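Long-range contacts in chitosanase (Gynuella sunshinyii YC6258, PDB 6X2Q), which probably hydrolyses chitosan as a family 46 glycoside hydrolase, and is seen here with a glucosamine tetrasaccharide bound: residues I17-P23 against T233-F238; G130-T136 against E177-L181. All blocks are in the same frame, centred on the assembly; numbering follows the deposited sequence.

Contact 1. Residues I17-P23 against T233-F238; sequences IFANNTP and TWGDVF. Unlike the reference sequence in segment 17-23: Ala19 (reference Glu).
Ile17 and Phe18 lie in the last turn of a helix that begins earlier in the chain. Asn21 N donates a hydrogen bond to Ile17 O (2.9 Å), then Asn21 leaves helical geometry with positive phi (57/35). Thr22 is extended, and Pro23 follows. Residues 233-238 run alongside in the same direction: the nearest CA pairs are Phe18-Thr233 (6.6 Å), Asn21-Trp234 (6.6 Å) and Pro23-Phe238 (8.2 Å). Trp234 is m at chi1, with chi2 near 101°. Its indole edge meets the helix end: NE1 donates to Phe18 O (3.0 Å) and weakly to Ile17 O (3.1 Å). Asn21 takes chi1 t, so its ND2 donates to Asp236 OD2 at 2.8 Å, almost linearly. Asp236 is m at chi1, which turns OD2 to Asn21. The second segment spans the loop of a C-terminal beta hairpin and Phe238, the first residue of its strand 238-240, so the hairpin docks onto the end of the helix. Gly235, phi 101°, helps shape the turn. Phe238 (chi1 m, chi2 -76°) presents one ring face to Ile17 CG1. Ile17, m and t, places CD1 3.6 Å from Phe238 CG. Pro23 CD lies 3.5 Å from Phe238 CE1. Phe18 starts away from the other segment, but with chi1 m its ring edge faces Thr233: CE1 to OG1 is 3.4 Å. Thr233 OG1 is hydrogen-bonded to Ser213 of helix 209-219, which the Phe18 ring also touches.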
# COMPACT_ATOMS: atom_id res chain seq x y z
N ILE A 17 10.02 3.47 1.40
CA ILE A 17 10.98 3.83 0.36
C ILE A 17 10.35 3.66 -1.02
O ILE A 17 10.49 4.53 -1.89
CB ILE A 17 12.26 2.99 0.50
CG1 ILE A 17 13.06 3.43 1.72
CG2 ILE A 17 13.11 3.08 -0.78
CD1 ILE A 17 14.14 2.45 2.13
N PHE A 18 9.63 2.56 -1.23
CA PHE A 18 8.97 2.33 -2.51
C PHE A 18 8.14 3.54 -2.92
O PHE A 18 8.18 3.97 -4.08
CB PHE A 18 8.06 1.10 -2.44
CG PHE A 18 8.80 -0.20 -2.52
CD1 PHE A 18 10.17 -0.22 -2.76
CD2 PHE A 18 8.13 -1.40 -2.36
CE1 PHE A 18 10.86 -1.41 -2.81
CE2 PHE A 18 8.81 -2.60 -2.42
CZ PHE A 18 10.19 -2.61 -2.66
N ALA A 19 7.41 4.11 -1.98
CA ALA A 19 6.42 5.12 -2.29
C ALA A 19 6.94 6.54 -2.18
O ALA A 19 6.50 7.41 -2.92
CB ALA A 19 5.20 4.94 -1.38
N ASN A 20 7.87 6.80 -1.25
CA ASN A 20 8.28 8.17 -0.93
C ASN A 20 9.78 8.36 -0.87
O ASN A 20 10.24 9.43 -0.47
CB ASN A 20 7.67 8.59 0.41
CG ASN A 20 6.16 8.58 0.38
OD1 ASN A 20 5.52 8.16 1.34
ND2 ASN A 20 5.58 9.04 -0.73
N ASN A 21 10.56 7.33 -1.23
CA ASN A 21 12.03 7.37 -1.22
C ASN A 21 12.61 7.72 0.16
O ASN A 21 13.65 8.37 0.26
CB ASN A 21 12.57 8.33 -2.28
CG ASN A 21 14.00 8.00 -2.67
OD1 ASN A 21 14.46 6.87 -2.50
ND2 ASN A 21 14.73 8.99 -3.19
N THR A 22 11.96 7.26 1.23
CA THR A 22 12.53 7.47 2.56
C THR A 22 12.00 6.38 3.47
O THR A 22 10.82 6.02 3.34
CB THR A 22 12.18 8.86 3.13
OG1 THR A 22 12.52 8.91 4.52
CG2 THR A 22 10.69 9.15 3.01
N PRO A 23 12.80 5.86 4.39
CA PRO A 23 12.28 4.84 5.32
C PRO A 23 11.39 5.41 6.41
O PRO A 23 10.74 4.63 7.11
CB PRO A 23 13.56 4.23 5.91
CG PRO A 23 14.52 5.37 5.91
CD PRO A 23 14.20 6.22 4.70
N THR A 233 15.58 1.55 -5.06
CA THR A 233 14.52 1.74 -6.05
C THR A 233 14.64 3.03 -6.85
O THR A 233 14.43 3.02 -8.06
CB THR A 233 13.16 1.70 -5.34
OG1 THR A 233 13.10 0.56 -4.47
CG2 THR A 233 12.03 1.66 -6.37
N TRP A 234 14.98 4.14 -6.19
CA TRP A 234 14.97 5.45 -6.83
C TRP A 234 16.37 6.01 -7.03
O TRP A 234 16.52 7.23 -7.19
CB TRP A 234 14.13 6.44 -6.03
CG TRP A 234 12.72 6.01 -5.82
CD1 TRP A 234 12.19 5.45 -4.69
CD2 TRP A 234 11.65 6.13 -6.76
NE1 TRP A 234 10.85 5.20 -4.87
CE2 TRP A 234 10.49 5.62 -6.13
CE3 TRP A 234 11.55 6.62 -8.07
CZ2 TRP A 234 9.24 5.59 -6.77
CZ3 TRP A 234 10.31 6.59 -8.71
CH2 TRP A 234 9.17 6.07 -8.06
N GLY A 235 17.40 5.17 -6.99
CA GLY A 235 18.76 5.63 -7.11
C GLY A 235 19.46 5.70 -5.76
O GLY A 235 20.60 5.23 -5.63
N ASP A 236 18.79 6.26 -4.76
CA ASP A 236 19.37 6.35 -3.42
C ASP A 236 19.47 4.97 -2.78
O ASP A 236 18.51 4.19 -2.83
CB ASP A 236 18.54 7.28 -2.55
CG ASP A 236 18.36 8.63 -3.16
OD1 ASP A 236 19.16 9.54 -2.83
OD2 ASP A 236 17.43 8.79 -3.98
N VAL A 237 20.61 4.68 -2.17
CA VAL A 237 20.85 3.37 -1.57
C VAL A 237 20.50 3.43 -0.09
O VAL A 237 20.99 4.31 0.63
CB VAL A 237 22.30 2.91 -1.77
CG1 VAL A 237 22.52 1.54 -1.14
CG2 VAL A 237 22.63 2.87 -3.25
N PHE A 238 19.64 2.51 0.35
CA PHE A 238 19.25 2.40 1.74
C PHE A 238 19.63 1.02 2.24
O PHE A 238 19.37 0.02 1.55
CB PHE A 238 17.75 2.60 1.93
CG PHE A 238 17.32 4.02 1.81
CD1 PHE A 238 17.54 4.91 2.85
CD2 PHE A 238 16.69 4.48 0.66
CE1 PHE A 238 17.14 6.23 2.75
CE2 PHE A 238 16.29 5.80 0.55
CZ PHE A 238 16.52 6.67 1.60

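Contact 2. Residues G130-T136 against E177-L181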
# COMPACT_ATOMS: atom_id res chain seq x y z
N GLY A 130 -1.33 -20.42 1.53
CA GLY A 130 -0.27 -21.24 2.08
C GLY A 130 1.10 -20.60 1.97
O GLY A 130 2.10 -21.29 2.17
N ALA A 131 1.17 -19.31 1.68
CA ALA A 131 2.46 -18.65 1.50
C ALA A 131 3.21 -18.57 2.82
O ALA A 131 2.64 -18.18 3.85
CB ALA A 131 2.27 -17.24 0.92
N GLN A 132 4.50 -18.90 2.80
CA GLN A 132 5.26 -18.92 4.04
C GLN A 132 6.57 -18.15 3.99
O GLN A 132 7.19 -17.96 5.04
CB GLN A 132 5.53 -20.37 4.45
CG GLN A 132 4.23 -21.07 4.86
CD GLN A 132 4.46 -22.35 5.60
OE1 GLN A 132 4.67 -23.39 4.99
NE2 GLN A 132 4.43 -22.28 6.93
N MET A 133 7.01 -17.71 2.83
CA MET A 133 8.24 -16.94 2.82
C MET A 133 7.93 -15.49 3.18
O MET A 133 6.99 -14.91 2.63
CB MET A 133 8.92 -17.02 1.46
CG MET A 133 9.05 -18.45 0.92
SD MET A 133 10.09 -18.53 -0.56
CE MET A 133 9.10 -17.56 -1.72
N PRO A 134 8.68 -14.88 4.10
CA PRO A 134 8.45 -13.46 4.42
C PRO A 134 8.41 -12.54 3.20
O PRO A 134 7.63 -11.57 3.19
CB PRO A 134 9.62 -13.14 5.35
CG PRO A 134 9.92 -14.47 6.03
CD PRO A 134 9.68 -15.52 4.99
N LEU A 135 9.23 -12.83 2.18
CA LEU A 135 9.24 -11.99 0.97
C LEU A 135 7.89 -12.01 0.27
O LEU A 135 7.41 -10.97 -0.19
CB LEU A 135 10.34 -12.48 0.01
CG LEU A 135 10.41 -11.75 -1.33
CD1 LEU A 135 10.79 -10.31 -1.10
CD2 LEU A 135 11.41 -12.40 -2.28
N THR A 136 7.26 -13.19 0.18
CA THR A 136 5.91 -13.27 -0.37
C THR A 136 4.92 -12.42 0.43
O THR A 136 4.04 -11.76 -0.15
CB THR A 136 5.46 -14.73 -0.42
OG1 THR A 136 6.49 -15.50 -1.03
CG2 THR A 136 4.19 -14.92 -1.26
N GLU A 177 6.70 -22.14 -4.02
CA GLU A 177 6.27 -20.79 -3.67
C GLU A 177 7.08 -19.73 -4.41
O GLU A 177 6.55 -18.66 -4.71
CB GLU A 177 6.37 -20.56 -2.16
CG GLU A 177 5.73 -19.24 -1.74
CD GLU A 177 5.79 -19.00 -0.25
OE1 GLU A 177 5.67 -19.98 0.53
OE2 GLU A 177 5.97 -17.83 0.14
N ARG A 178 8.35 -20.01 -4.71
CA ARG A 178 9.16 -19.05 -5.45
C ARG A 178 8.65 -18.89 -6.87
O ARG A 178 8.68 -17.79 -7.43
CB ARG A 178 10.62 -19.46 -5.46
CG ARG A 178 11.36 -19.14 -4.16
CD ARG A 178 12.68 -19.89 -4.12
NE ARG A 178 12.47 -21.31 -4.37
CZ ARG A 178 13.46 -22.19 -4.49
NH1 ARG A 178 14.72 -21.78 -4.38
NH2 ARG A 178 13.20 -23.47 -4.72
N ARG A 179 8.17 -19.98 -7.47
CA ARG A 179 7.58 -19.90 -8.81
C ARG A 179 6.28 -19.08 -8.77
O ARG A 179 6.05 -18.22 -9.64
CB ARG A 179 7.32 -21.30 -9.36
CG ARG A 179 7.07 -21.34 -10.86
CD ARG A 179 7.29 -22.73 -11.46
NE ARG A 179 6.04 -23.48 -11.49
CZ ARG A 179 5.12 -23.35 -12.44
NH1 ARG A 179 5.32 -22.52 -13.45
NH2 ARG A 179 4.00 -24.07 -12.38
N TRP A 180 5.43 -19.34 -7.78
CA TRP A 180 4.20 -18.57 -7.64
C TRP A 180 4.51 -17.09 -7.45
O TRP A 180 3.87 -16.23 -8.06
CB TRP A 180 3.36 -19.09 -6.47
CG TRP A 180 1.98 -18.49 -6.39
CD1 TRP A 180 0.81 -19.08 -6.79
CD2 TRP A 180 1.62 -17.20 -5.86
NE1 TRP A 180 -0.25 -18.23 -6.56
CE2 TRP A 180 0.23 -17.07 -6.00
CE3 TRP A 180 2.35 -16.14 -5.31
CZ2 TRP A 180 -0.46 -15.91 -5.60
CZ3 TRP A 180 1.67 -15.00 -4.91
CH2 TRP A 180 0.28 -14.89 -5.06
N LEU A 181 5.50 -16.80 -6.61
CA LEU A 181 5.86 -15.41 -6.32
C LEU A 181 6.44 -14.72 -7.55
O LEU A 181 6.14 -13.55 -7.79
CB LEU A 181 6.85 -15.35 -5.14
CG LEU A 181 7.33 -13.96 -4.69
CD1 LEU A 181 6.15 -13.03 -4.43
CD2 LEU A 181 8.26 -14.00 -3.48
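The turn between helices 104-129 and 134-147 is met here by the carboxylate of Glu177 from helix 177-193. It opens with a Schellman motif at Gly130 and closes at Met133, the N-cap position of the next helix. This joins three helices of a domain in the lysozyme clan. Glu177 comes first. Its t,t side chain reaches across to the turn. Glu177 OE1 accepts from Gln132 N at 2.8 Å, and Glu177 OE2 from Met133 N at 2.9 Å. Glu177 OE2 also takes a hydrogen bond from Thr136 OG1 at 2.7 Å, so the carboxylate bridges the turn and the first turn of helix 134-147. Arg178 contributes aliphatic carbon: its CG lies 3.7 Å from Met133 CE, while its guanidinium forms a salt bridge with Asp176. Trp180 touches Thr136 lightly, CZ3 to CG2 at 4.4 Å. Its NE1 is hydrogen-bonded to Thr164 OG1 of helix 156-167, a helix the Trp180 side chain also touches. Leu181, one turn after Glu177, supplies the apolar side. Its CD2 is 4.1 Å from Met133 CE and 3.4 Å from Thr136 OG1, and it meets Leu135 CD2 at 3.7 Å.

In the fold
Contact 2 is nested in the chain loop that contact 1 closes. Their centres are 24 Å apart. Their nearest atoms are about 8 Å apart, so they do not touch. Helix 209-219 connects them: Phe18 of contact 1 packs on Ser213 and Leu214, while Leu135, Arg178 and Leu181 of contact 2 pack on Leu218. Contact 1 does not touch the bound sugar: the Phe18 side chain is about 9 Å from a glucosamine unit. Contact 2 lies at the start of helix 134-147, whose other end carries Ile145, Gln146 and His147 of the glycan pocket.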